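Local atomic coordinates of intracellular growth locus, subunit C (Francisella tularensis subsp. tularensis, PDB entry 2QWU), a protein that is encoded in the Francisella pathogenicity island and is probably needed for growth of the bacterium inside host cells. Residues 44-49 with 104-109; 76-81 with 85-90; 108-111 with 117-120; 148-151 with 155-158. The protein carries 2 engineered substitutions. All coordinates share one frame; numbering follows the deposited sequence. Where two conformers were deposited one is given.

Contact 1 (44-49 with 104-109)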
loop_
_atom_site.group_PDB
_atom_site.type_symbol
_atom_site.label_atom_id
_atom_site.label_comp_id
_atom_site.label_asym_id
_atom_site.label_seq_id
_atom_site.Cartn_x
_atom_site.Cartn_y
_atom_site.Cartn_z
ATOM N N ALA A 44 -11.416 -4.530 -7.494
ATOM C CA ALA A 44 -12.386 -5.250 -8.331
ATOM C C ALA A 44 -13.649 -4.378 -8.457
ATOM O O ALA A 44 -14.783 -4.867 -8.436
ATOM C CB ALA A 44 -12.712 -6.609 -7.688
ATOM N N GLY A 45 -13.432 -3.074 -8.572
ATOM C CA GLY A 45 -14.527 -2.135 -8.712
ATOM C C GLY A 45 -15.211 -1.699 -7.429
ATOM O O GLY A 45 -16.090 -0.813 -7.459
ATOM N N GLU A 46 -14.848 -2.286 -6.293
ATOM C CA GLU A 46 -15.493 -1.884 -5.044
ATOM C C GLU A 46 -14.656 -0.782 -4.434
ATOM O O GLU A 46 -13.455 -0.947 -4.228
ATOM C CB GLU A 46 -15.603 -3.071 -4.084
ATOM C CG GLU A 46 -16.298 -4.282 -4.695
ATOM C CD GLU A 46 -17.762 -4.025 -5.056
ATOM O OE1 GLU A 46 -18.254 -4.685 -6.009
ATOM O OE2 GLU A 46 -18.430 -3.193 -4.384
ATOM N N LYS A 47 -15.289 0.353 -4.183
ATOM C CA LYS A 47 -14.632 1.521 -3.577
ATOM C C LYS A 47 -14.634 1.415 -2.049
ATOM O O LYS A 47 -15.692 1.250 -1.427
ATOM C CB LYS A 47 -15.372 2.799 -4.001
ATOM C CG LYS A 47 -15.099 3.159 -5.422
ATOM C CD LYS A 47 -15.986 4.299 -5.989
ATOM C CE LYS A 47 -15.942 4.257 -7.535
ATOM N NZ LYS A 47 -16.377 5.550 -8.191
ATOM N N LEU A 48 -13.464 1.492 -1.424
ATOM C CA LEU A 48 -13.442 1.423 0.034
ATOM C C LEU A 48 -13.746 2.826 0.574
ATOM O O LEU A 48 -13.313 3.813 -0.004
ATOM C CB LEU A 48 -12.060 0.961 0.544
ATOM C CG LEU A 48 -11.597 -0.515 0.572
ATOM C CD1 LEU A 48 -12.292 -1.294 1.715
ATOM C CD2 LEU A 48 -11.858 -1.180 -0.774
ATOM N N ASP A 49 -14.495 2.909 1.674
ATOM C CA ASP A 49 -14.794 4.196 2.310
ATOM C C ASP A 49 -13.523 4.792 2.908
ATOM O O ASP A 49 -12.651 4.067 3.414
ATOM C CB ASP A 49 -15.787 4.039 3.474
ATOM C CG ASP A 49 -17.143 3.492 3.039
ATOM O OD1 ASP A 49 -17.595 3.743 1.885
ATOM O OD2 ASP A 49 -17.759 2.801 3.896
ATOM N N GLU A 104 -14.351 -10.342 -1.159
ATOM C CA GLU A 104 -13.728 -11.596 -1.537
ATOM C C GLU A 104 -14.451 -12.230 -2.717
ATOM O O GLU A 104 -13.824 -12.760 -3.664
ATOM C CB GLU A 104 -13.728 -12.575 -0.355
ATOM C CG GLU A 104 -12.841 -12.221 0.812
ATOM C CD GLU A 104 -13.057 -13.167 2.023
ATOM O OE1 GLU A 104 -14.169 -13.769 2.174
ATOM O OE2 GLU A 104 -12.132 -13.295 2.850
ATOM N N GLU A 105 -15.777 -12.193 -2.643
ATOM C CA GLU A 105 -16.602 -12.770 -3.725
ATOM C C GLU A 105 -16.468 -12.037 -5.035
ATOM O O GLU A 105 -16.492 -12.642 -6.097
ATOM C CB GLU A 105 -18.094 -12.795 -3.311
ATOM C CG GLU A 105 -18.397 -13.858 -2.260
ATOM C CD GLU A 105 -19.832 -13.793 -1.761
ATOM O OE1 GLU A 105 -20.621 -12.991 -2.335
ATOM O OE2 GLU A 105 -20.164 -14.510 -0.792
ATOM N N LYS A 106 -16.378 -10.717 -4.970
ATOM C CA LYS A 106 -16.236 -9.921 -6.177
ATOM C C LYS A 106 -14.882 -10.185 -6.826
ATOM O O LYS A 106 -14.780 -10.339 -8.037
ATOM C CB LYS A 106 -16.385 -8.435 -5.833
ATOM C CG LYS A 106 -16.344 -7.531 -7.056
ATOM C CD LYS A 106 -17.587 -7.763 -7.956
ATOM C CE LYS A 106 -17.571 -6.863 -9.199
ATOM N NZ LYS A 106 -17.688 -5.418 -8.772
ATOM N N VAL A 107 -13.832 -10.268 -6.010
ATOM C CA VAL A 107 -12.516 -10.533 -6.556
ATOM C C VAL A 107 -12.463 -11.888 -7.261
ATOM O O VAL A 107 -12.028 -11.977 -8.408
ATOM C CB VAL A 107 -11.420 -10.437 -5.431
ATOM C CG1 VAL A 107 -10.108 -10.987 -5.956
ATOM C CG2 VAL A 107 -11.285 -8.980 -4.969
ATOM N N SER A 108 -12.960 -12.923 -6.596
ATOM C CA SER A 108 -12.992 -14.258 -7.131
ATOM C C SER A 108 -13.791 -14.314 -8.445
ATOM O O SER A 108 -13.409 -15.008 -9.397
ATOM C CB SER A 108 -13.609 -15.211 -6.087
ATOM O OG SER A 108 -13.539 -16.560 -6.546
ATOM N N SER A 109 -14.896 -13.596 -8.504
ATOM C CA SER A 109 -15.703 -13.605 -9.714
ATOM C C SER A 109 -14.981 -13.006 -10.932
ATOM O O SER A 109 -15.124 -13.482 -12.069
ATOM C CB SER A 109 -16.982 -12.833 -9.461
ATOM O OG SER A 109 -17.832 -13.639 -8.640
#
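Lys106, on helix 97-114, reaches over Ala44 and Glu46 at the turn that leads into the short strand 46-47. Its CB points at this turn and lies 4.2 Å from Glu46 OE1. With chi1 at -176°, CG lies anti to the backbone N and comes down on the turn, 3.8 Å from Ala44 CB and 3.4 Å from Ala44 O, with Glu46 OE1 also close by. The bend at chi2 then carries CD past Glu46 OE1, and CE runs beside Ala44 O. A second bend at chi4 folds the tip back, so that NZ is gripped by two acceptors at once. Lys106 NZ donates to Ala44 O at 3.0 Å, meeting that carbonyl nearly head-on with a C=O...N angle of 165°. The other bond, from Lys106 NZ to Glu46 OE1 at 2.9 Å, is also a salt bridge; NZ approaches on the anti side of the carboxylate, 28° out of its plane. The curled chain thus ties a backbone carbonyl of the turn to a carboxylate two residues on.

Beneath this polar clasp the packing is apolar: Ala44 CB rests against Val107 CG2 at 3.9 Å, and Val107 continues inward to Ile43 and Phe156. Ala44 and Gly45 both have positive phi, and they form the two-residue connection between the antiparallel strands 37-43 and 46-47. The arrangement is that of a type I' beta-hairpin turn docked on the side of a helix, with a buried alanine beneath and a lysine-glutamate bridge across the more open side.

Contact 2 (76-81 with 85-90). Engineered in segment 76-81: Met76 (natural residue Leu).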
loop_
_atom_site.group_PDB
_atom_site.type_symbol
_atom_site.label_atom_id
_atom_site.label_comp_id
_atom_site.label_asym_id
_atom_site.label_seq_id
_atom_site.Cartn_x
_atom_site.Cartn_y
_atom_site.Cartn_z
HETATM N N MSE A 76 4.891 -4.043 1.175
HETATM C CA MSE A 76 4.861 -4.097 -0.257
HETATM C C MSE A 76 6.179 -4.641 -0.728
HETATM O O MSE A 76 7.211 -4.317 -0.153
HETATM C CB MSE A 76 4.645 -2.730 -0.888
HETATM C CG MSE A 76 4.301 -2.869 -2.322
HETATM SE SE MSE A 76 3.736 -1.254 -2.976
HETATM C CE MSE A 76 3.379 -1.811 -4.655
ATOM N N SER A 77 6.133 -5.476 -1.764
ATOM C CA SER A 77 7.348 -6.049 -2.347
ATOM C C SER A 77 7.236 -5.944 -3.860
ATOM O O SER A 77 6.226 -6.303 -4.474
ATOM C CB SER A 77 7.517 -7.501 -1.867
ATOM O OG SER A 77 8.618 -8.131 -2.524
ATOM N N ILE A 78 8.236 -5.344 -4.466
ATOM C CA ILE A 78 8.263 -5.202 -5.895
ATOM C C ILE A 78 9.578 -5.735 -6.443
ATOM O O ILE A 78 10.670 -5.259 -6.071
ATOM C CB ILE A 78 8.152 -3.734 -6.321
ATOM C CG1 ILE A 78 6.918 -3.102 -5.681
ATOM C CG2 ILE A 78 8.138 -3.672 -7.864
ATOM C CD1 ILE A 78 6.862 -1.624 -5.859
ATOM N N THR A 79 9.481 -6.743 -7.289
ATOM C CA THR A 79 10.685 -7.286 -7.928
ATOM C C THR A 79 10.641 -6.845 -9.385
ATOM O O THR A 79 9.765 -7.287 -10.138
ATOM C CB THR A 79 10.698 -8.779 -7.815
ATOM O OG1 THR A 79 10.688 -9.099 -6.421
ATOM C CG2 THR A 79 11.973 -9.369 -8.484
ATOM N N PRO A 80 11.569 -5.946 -9.767
ATOM C CA PRO A 80 11.640 -5.418 -11.123
ATOM C C PRO A 80 11.669 -6.533 -12.144
ATOM O O PRO A 80 12.204 -7.625 -11.890
ATOM C CB PRO A 80 12.916 -4.603 -11.111
ATOM C CG PRO A 80 12.939 -4.040 -9.691
ATOM C CD PRO A 80 12.579 -5.298 -8.897
ATOM N N GLY A 81 11.085 -6.270 -13.298
ATOM C CA GLY A 81 11.101 -7.301 -14.311
ATOM C C GLY A 81 11.499 -6.695 -15.629
ATOM O O GLY A 81 11.351 -5.468 -15.795
ATOM N N PRO A 85 6.833 -6.283 -13.573
ATOM C CA PRO A 85 7.328 -6.652 -12.235
ATOM C C PRO A 85 6.424 -7.671 -11.578
ATOM O O PRO A 85 5.359 -7.969 -12.105
ATOM C CB PRO A 85 7.275 -5.340 -11.483
ATOM C CG PRO A 85 6.050 -4.678 -12.092
ATOM C CD PRO A 85 6.295 -4.907 -13.580
ATOM N N THR A 86 6.861 -8.236 -10.451
ATOM C CA THR A 86 6.014 -9.174 -9.690
ATOM C C THR A 86 5.855 -8.442 -8.387
ATOM O O THR A 86 6.834 -7.960 -7.835
ATOM C CB THR A 86 6.659 -10.556 -9.475
ATOM O OG1 THR A 86 6.735 -11.248 -10.742
ATOM C CG2 THR A 86 5.814 -11.374 -8.552
ATOM N N ILE A 87 4.615 -8.353 -7.920
ATOM C CA ILE A 87 4.318 -7.535 -6.757
ATOM C C ILE A 87 3.403 -8.204 -5.768
ATOM O O ILE A 87 2.453 -8.908 -6.148
ATOM C CB ILE A 87 3.620 -6.194 -7.274
ATOM C CG1 ILE A 87 4.631 -5.404 -8.114
ATOM C CG2 ILE A 87 3.109 -5.343 -6.137
ATOM C CD1 ILE A 87 3.964 -4.179 -8.783
ATOM N N SER A 88 3.678 -7.978 -4.490
ATOM C CA SER A 88 2.772 -8.438 -3.432
ATOM C C SER A 88 2.524 -7.197 -2.579
ATOM O O SER A 88 3.366 -6.313 -2.498
ATOM C CB SER A 88 3.366 -9.607 -2.600
ATOM O OG SER A 88 4.560 -9.226 -1.971
ATOM N N ILE A 89 1.338 -7.106 -1.992
ATOM C CA ILE A 89 1.005 -5.956 -1.159
ATOM C C ILE A 89 0.101 -6.371 -0.028
ATOM O O ILE A 89 -0.700 -7.294 -0.152
ATOM C CB ILE A 89 0.347 -4.811 -2.047
ATOM C CG1 ILE A 89 0.226 -3.512 -1.231
ATOM C CG2 ILE A 89 -1.092 -5.221 -2.522
ATOM C CD1 ILE A 89 -0.189 -2.346 -2.157
ATOM N N THR A 90 0.235 -5.689 1.098
ATOM C CA THR A 90 -0.603 -5.940 2.273
ATOM C C THR A 90 -1.215 -4.605 2.683
ATOM O O THR A 90 -0.488 -3.634 2.885
ATOM C CB THR A 90 0.229 -6.511 3.441
ATOM O OG1 THR A 90 0.769 -7.788 3.028
ATOM C CG2 THR A 90 -0.675 -6.796 4.625
HETATM O O HOH W 1 8.044 -9.064 -5.319
#
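The beta hairpin of strands 71-79 and 86-96 closes here, and four backbone hydrogen bonds join its arms in regular antiparallel pairing, their short axes 4.8 Å apart. Ser77 and Ser88 form one hydrogen-bonded pair, with Ser77 N 3.0 Å from Ser88 O and the return bond from Ser88 N to Ser77 O. Thr79 and Thr86 form the other; Thr79 N points almost straight at Thr86 O, with an angle of 178° at the hydrogen. Between them, Ile87 CA lies 3.2 Å from Ser77 O in a CA-H...O contact.

Met76, an engineered replacement of the natural leucine and present as selenomethionine, shares one face with Ile78, Ile87 and Ile89. Its extended chain crosses both Ile87 and Ile89 obliquely, placing CE 3.8 Å from Ile87 CG2 and SE against Ile89 CD1. Ile78 and Ile87 stand alongside each other, pointing the same way, with Ile78 CG2 3.9 Å from Ile87 CG1; the same methyl also meets Pro85 CB.

The other face is polar. Ser88 OG sits between its backbone N and carbonyl carbon (chi1 60°), 3.4 Å from Ser77 CB. A water bridges Ser77 OG and Thr79 OG1 and donates to Thr86 O, 3.0 Å away, while Thr79 OG1 also bonds Thr17.

Both outer edges of the hairpin are paired in the large antiparallel sheet: Met76 and Ile78 bond the backbone of Val20 and Ile18 beside strand 71-79, and Ile87 and Ile89 bond Leu183 and Ile180 of strand 173-184 beside strand 86-96.

Contact 3 (108-111 with 117-120)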
loop_
_atom_site.group_PDB
_atom_site.type_symbol
_atom_site.label_atom_id
_atom_site.label_comp_id
_atom_site.label_asym_id
_atom_site.label_seq_id
_atom_site.Cartn_x
_atom_site.Cartn_y
_atom_site.Cartn_z
ATOM N N SER A 108 -12.960 -12.923 -6.596
ATOM C CA SER A 108 -12.992 -14.258 -7.131
ATOM C C SER A 108 -13.791 -14.314 -8.445
ATOM O O SER A 108 -13.409 -15.008 -9.397
ATOM C CB SER A 108 -13.609 -15.211 -6.087
ATOM O OG SER A 108 -13.539 -16.560 -6.546
ATOM N N SER A 109 -14.896 -13.596 -8.504
ATOM C CA SER A 109 -15.703 -13.605 -9.714
ATOM C C SER A 109 -14.981 -13.006 -10.932
ATOM O O SER A 109 -15.124 -13.482 -12.069
ATOM C CB SER A 109 -16.982 -12.833 -9.461
ATOM O OG SER A 109 -17.832 -13.639 -8.640
ATOM N N ILE A 110 -14.266 -11.909 -10.713
ATOM C CA ILE A 110 -13.555 -11.289 -11.828
ATOM C C ILE A 110 -12.345 -12.105 -12.164
ATOM O O ILE A 110 -12.024 -12.319 -13.329
ATOM C CB ILE A 110 -13.143 -9.883 -11.488
ATOM C CG1 ILE A 110 -14.417 -9.097 -11.203
ATOM C CG2 ILE A 110 -12.317 -9.305 -12.647
ATOM C CD1 ILE A 110 -14.239 -7.751 -10.513
ATOM N N LEU A 111 -11.676 -12.580 -11.140
ATOM C CA LEU A 111 -10.507 -13.406 -11.334
ATOM C C LEU A 111 -10.791 -14.677 -12.155
ATOM O O LEU A 111 -9.930 -15.114 -12.942
ATOM C CB LEU A 111 -9.950 -13.822 -9.985
ATOM C CG LEU A 111 -8.626 -14.569 -10.053
ATOM C CD1 LEU A 111 -7.514 -13.619 -10.552
ATOM C CD2 LEU A 111 -8.291 -15.059 -8.683
ATOM N N ASP A 117 -8.519 -8.303 -15.723
ATOM C CA ASP A 117 -9.487 -7.225 -15.560
ATOM C C ASP A 117 -9.718 -6.884 -14.095
ATOM O O ASP A 117 -10.454 -5.929 -13.810
ATOM C CB ASP A 117 -10.851 -7.616 -16.144
ATOM C CG ASP A 117 -10.885 -7.585 -17.673
ATOM O OD1 ASP A 117 -10.121 -6.784 -18.281
ATOM O OD2 ASP A 117 -11.709 -8.351 -18.250
HETATM N N MSE A 118 -9.158 -7.663 -13.165
HETATM C CA MSE A 118 -9.382 -7.372 -11.748
HETATM C C MSE A 118 -8.344 -6.294 -11.344
HETATM O O MSE A 118 -7.177 -6.602 -11.067
HETATM C CB MSE A 118 -9.223 -8.653 -10.904
HETATM C CG MSE A 118 -9.914 -8.624 -9.495
HETATM SE SE MSE A 118 -9.116 -7.429 -8.245
HETATM C CE MSE A 118 -7.583 -8.276 -8.081
ATOM N N LYS A 119 -8.789 -5.039 -11.283
ATOM C CA LYS A 119 -7.867 -3.941 -10.947
ATOM C C LYS A 119 -7.908 -3.488 -9.506
ATOM O O LYS A 119 -8.980 -3.448 -8.875
ATOM C CB LYS A 119 -8.155 -2.705 -11.810
ATOM C CG LYS A 119 -8.221 -2.958 -13.315
ATOM C CD LYS A 119 -7.008 -3.664 -13.859
ATOM C CE LYS A 119 -6.966 -3.559 -15.390
ATOM N NZ LYS A 119 -5.767 -4.288 -15.936
ATOM N N ILE A 120 -6.739 -3.123 -8.981
ATOM C CA ILE A 120 -6.641 -2.600 -7.632
ATOM C C ILE A 120 -6.029 -1.249 -7.916
ATOM O O ILE A 120 -4.934 -1.155 -8.489
ATOM C CB ILE A 120 -5.756 -3.474 -6.781
ATOM C CG1 ILE A 120 -6.447 -4.844 -6.694
ATOM C CG2 ILE A 120 -5.513 -2.826 -5.394
ATOM C CD1 ILE A 120 -5.779 -5.814 -5.837
#
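This is a small apolar contact between helix 97-114, near its C-terminal end, and the loop that brings the chain back toward strand 120-122; no hydrogen bond crosses it. Ile110 carries the helix side and Met118, a selenomethionine, most of the loop side. The branch methyl Ile110 CG2 does the touching, 3.6 Å from Met118 CB and equally close to the backbone Met118 N. A chi1 of -61° sets Ile110 CG1 beside the backbone N and leaves CG2 anti to it, facing the loop. Behind it, Ile110 CB meets Met118 CG at 4.0 Å, and the two side chains cross at about a right angle.

Asp117 adds its backbone C, 3.8 Å from Ile110 CG2, and its CB a little farther off, at the exposed margin. Met118 starts out toward the helix, but bends at chi2 and chi3 lead its selenium and CE away from Ile110. The side chain also packs on Ala44, Phe156 and Pro150. Leu111, the next helix residue, also packs on Phe156 and Pro150.

The chain thus doubles back on the helix it has just left, in a helix-loop-strand connection whose Met118 is held between the helix and Pro150 of strand 147-150.

Contact 4 (148-151 with 155-158)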
loop_
_atom_site.group_PDB
_atom_site.type_symbol
_atom_site.label_atom_id
_atom_site.label_comp_id
_atom_site.label_asym_id
_atom_site.label_seq_id
_atom_site.Cartn_x
_atom_site.Cartn_y
_atom_site.Cartn_z
ATOM N N LEU A 148 -2.763 -1.933 -10.070
ATOM C CA LEU A 148 -2.200 -3.286 -10.055
ATOM C C LEU A 148 -3.250 -4.280 -10.572
ATOM O O LEU A 148 -4.459 -4.058 -10.461
ATOM C CB LEU A 148 -1.847 -3.692 -8.620
ATOM C CG LEU A 148 -0.912 -2.735 -7.823
ATOM C CD1 LEU A 148 -0.931 -3.122 -6.275
ATOM C CD2 LEU A 148 0.498 -2.866 -8.326
ATOM N N TYR A 149 -2.788 -5.400 -11.114
ATOM C CA TYR A 149 -3.739 -6.395 -11.622
ATOM C C TYR A 149 -3.043 -7.745 -11.532
ATOM O O TYR A 149 -1.837 -7.816 -11.394
ATOM C CB TYR A 149 -4.170 -6.033 -13.073
ATOM C CG TYR A 149 -3.068 -6.053 -14.098
ATOM C CD1 TYR A 149 -2.708 -7.231 -14.707
ATOM C CD2 TYR A 149 -2.415 -4.882 -14.472
ATOM C CE1 TYR A 149 -1.699 -7.259 -15.687
ATOM C CE2 TYR A 149 -1.413 -4.881 -15.418
ATOM C CZ TYR A 149 -1.067 -6.070 -16.030
ATOM O OH TYR A 149 -0.087 -6.075 -17.001
ATOM N N PRO A 150 -3.801 -8.841 -11.624
ATOM C CA PRO A 150 -3.183 -10.172 -11.520
ATOM C C PRO A 150 -2.333 -10.555 -12.702
ATOM O O PRO A 150 -2.694 -10.265 -13.838
ATOM C CB PRO A 150 -4.386 -11.122 -11.433
ATOM C CG PRO A 150 -5.517 -10.235 -10.954
ATOM C CD PRO A 150 -5.275 -8.940 -11.665
ATOM N N ILE A 151 -1.225 -11.230 -12.435
ATOM C CA ILE A 151 -0.381 -11.722 -13.516
ATOM C C ILE A 151 -1.243 -12.781 -14.221
ATOM O O ILE A 151 -1.315 -12.836 -15.461
ATOM C CB ILE A 151 0.896 -12.393 -12.972
ATOM C CG1 ILE A 151 1.865 -11.318 -12.443
ATOM C CG2 ILE A 151 1.536 -13.202 -14.094
ATOM C CD1 ILE A 151 2.855 -11.837 -11.412
ATOM N N ALA A 155 -1.324 -17.484 -10.509
ATOM C CA ALA A 155 -0.282 -16.834 -9.703
ATOM C C ALA A 155 -0.869 -16.002 -8.534
ATOM O O ALA A 155 -0.210 -15.758 -7.521
ATOM C CB ALA A 155 0.559 -15.902 -10.610
ATOM N N PHE A 156 -2.117 -15.597 -8.690
ATOM C CA PHE A 156 -2.804 -14.741 -7.729
ATOM C C PHE A 156 -3.289 -15.388 -6.449
ATOM O O PHE A 156 -3.730 -16.558 -6.436
ATOM C CB PHE A 156 -3.983 -14.087 -8.448
ATOM C CG PHE A 156 -4.724 -13.124 -7.615
ATOM C CD1 PHE A 156 -4.324 -11.793 -7.569
ATOM C CD2 PHE A 156 -5.881 -13.524 -6.930
ATOM C CE1 PHE A 156 -5.081 -10.875 -6.863
ATOM C CE2 PHE A 156 -6.643 -12.594 -6.210
ATOM C CZ PHE A 156 -6.242 -11.281 -6.185
ATOM N N SER A 157 -3.162 -14.651 -5.349
ATOM C CA SER A 157 -3.626 -15.132 -4.054
ATOM C C SER A 157 -4.140 -13.942 -3.241
ATOM O O SER A 157 -3.576 -12.869 -3.332
ATOM C CB SER A 157 -2.477 -15.811 -3.314
ATOM O OG SER A 157 -2.924 -16.343 -2.094
ATOM N N ILE A 158 -5.221 -14.111 -2.483
ATOM C CA ILE A 158 -5.701 -13.020 -1.667
ATOM C C ILE A 158 -6.272 -13.550 -0.390
ATOM O O ILE A 158 -6.872 -14.636 -0.349
ATOM C CB ILE A 158 -6.785 -12.125 -2.394
ATOM C CG1 ILE A 158 -7.171 -10.913 -1.503
ATOM C CG2 ILE A 158 -8.068 -12.937 -2.640
ATOM C CD1 ILE A 158 -8.077 -9.844 -2.227
#
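Pro150, at the end of strand 147-150, and Phe156, just before strand 157-162, bury the most surface here, with Ala155 next. The proline and phenylalanine side chains lie side by side and point the same way. The CD1 and CE1 atoms of the ring take the contact: Phe156 CD1 is 3.9 Å from both CG and CB of Pro150, and Phe156 CE1 lies 4.2 Å from Pro150 CG. The pyrrolidine approaches the ring obliquely. Phe156 CG is anti to its backbone N, chi1 -176°, which stands the ring alongside the proline. Leu111 of helix 97-114 touches both residues, while Met118, Val107, Ile180 and Leu183 further enclose the phenylalanine.

Ala155 packs at the more open end of the connection, its CB 4.2 Å from Ile151 CB. Its backbone N is held by Ser152 OG, within the short turn that links the segments.

The two strands are not paired with each other: strand 173-184 runs between them, bonding the backbones of Tyr149 and Ile151 through Thr184 and Gly182, and that of Ser157 through Asp181. With no hydrogen bond or charge pair between the two segments, their direct contact rests on apolar packing, buried at Pro150 and Phe156 and exposed at Ile151 and Ala155.

How the contacts relate
Contacts 1, 3 and 4 gather round helix 97-114, whereas contact 2, nearest the chain's centre, joins two strands of the sheet that contacts 1 and 4 also reach. Contact 2 depends on backbone pairing; contact 1 adds a lysine-carbonyl bond and a salt bridge to its packing; contacts 3 and 4 are apolar. Round the helix, Ala44, Val107, Met118, Pro150 and Phe156 are buried, while Lys106 with Glu46, Asp117, and Ile151 with Ala155 form more open margins. Contacts 1 and 3 share Ser108 and Ser109, and Ala44 CB lies 3.4 Å from Ile110 CD1. Phe156 touches Val107 of contact 1 and Leu111 of contact 3. Contact 2 meets contact 4 through Ile87 and Leu148, but not contacts 1 or 3.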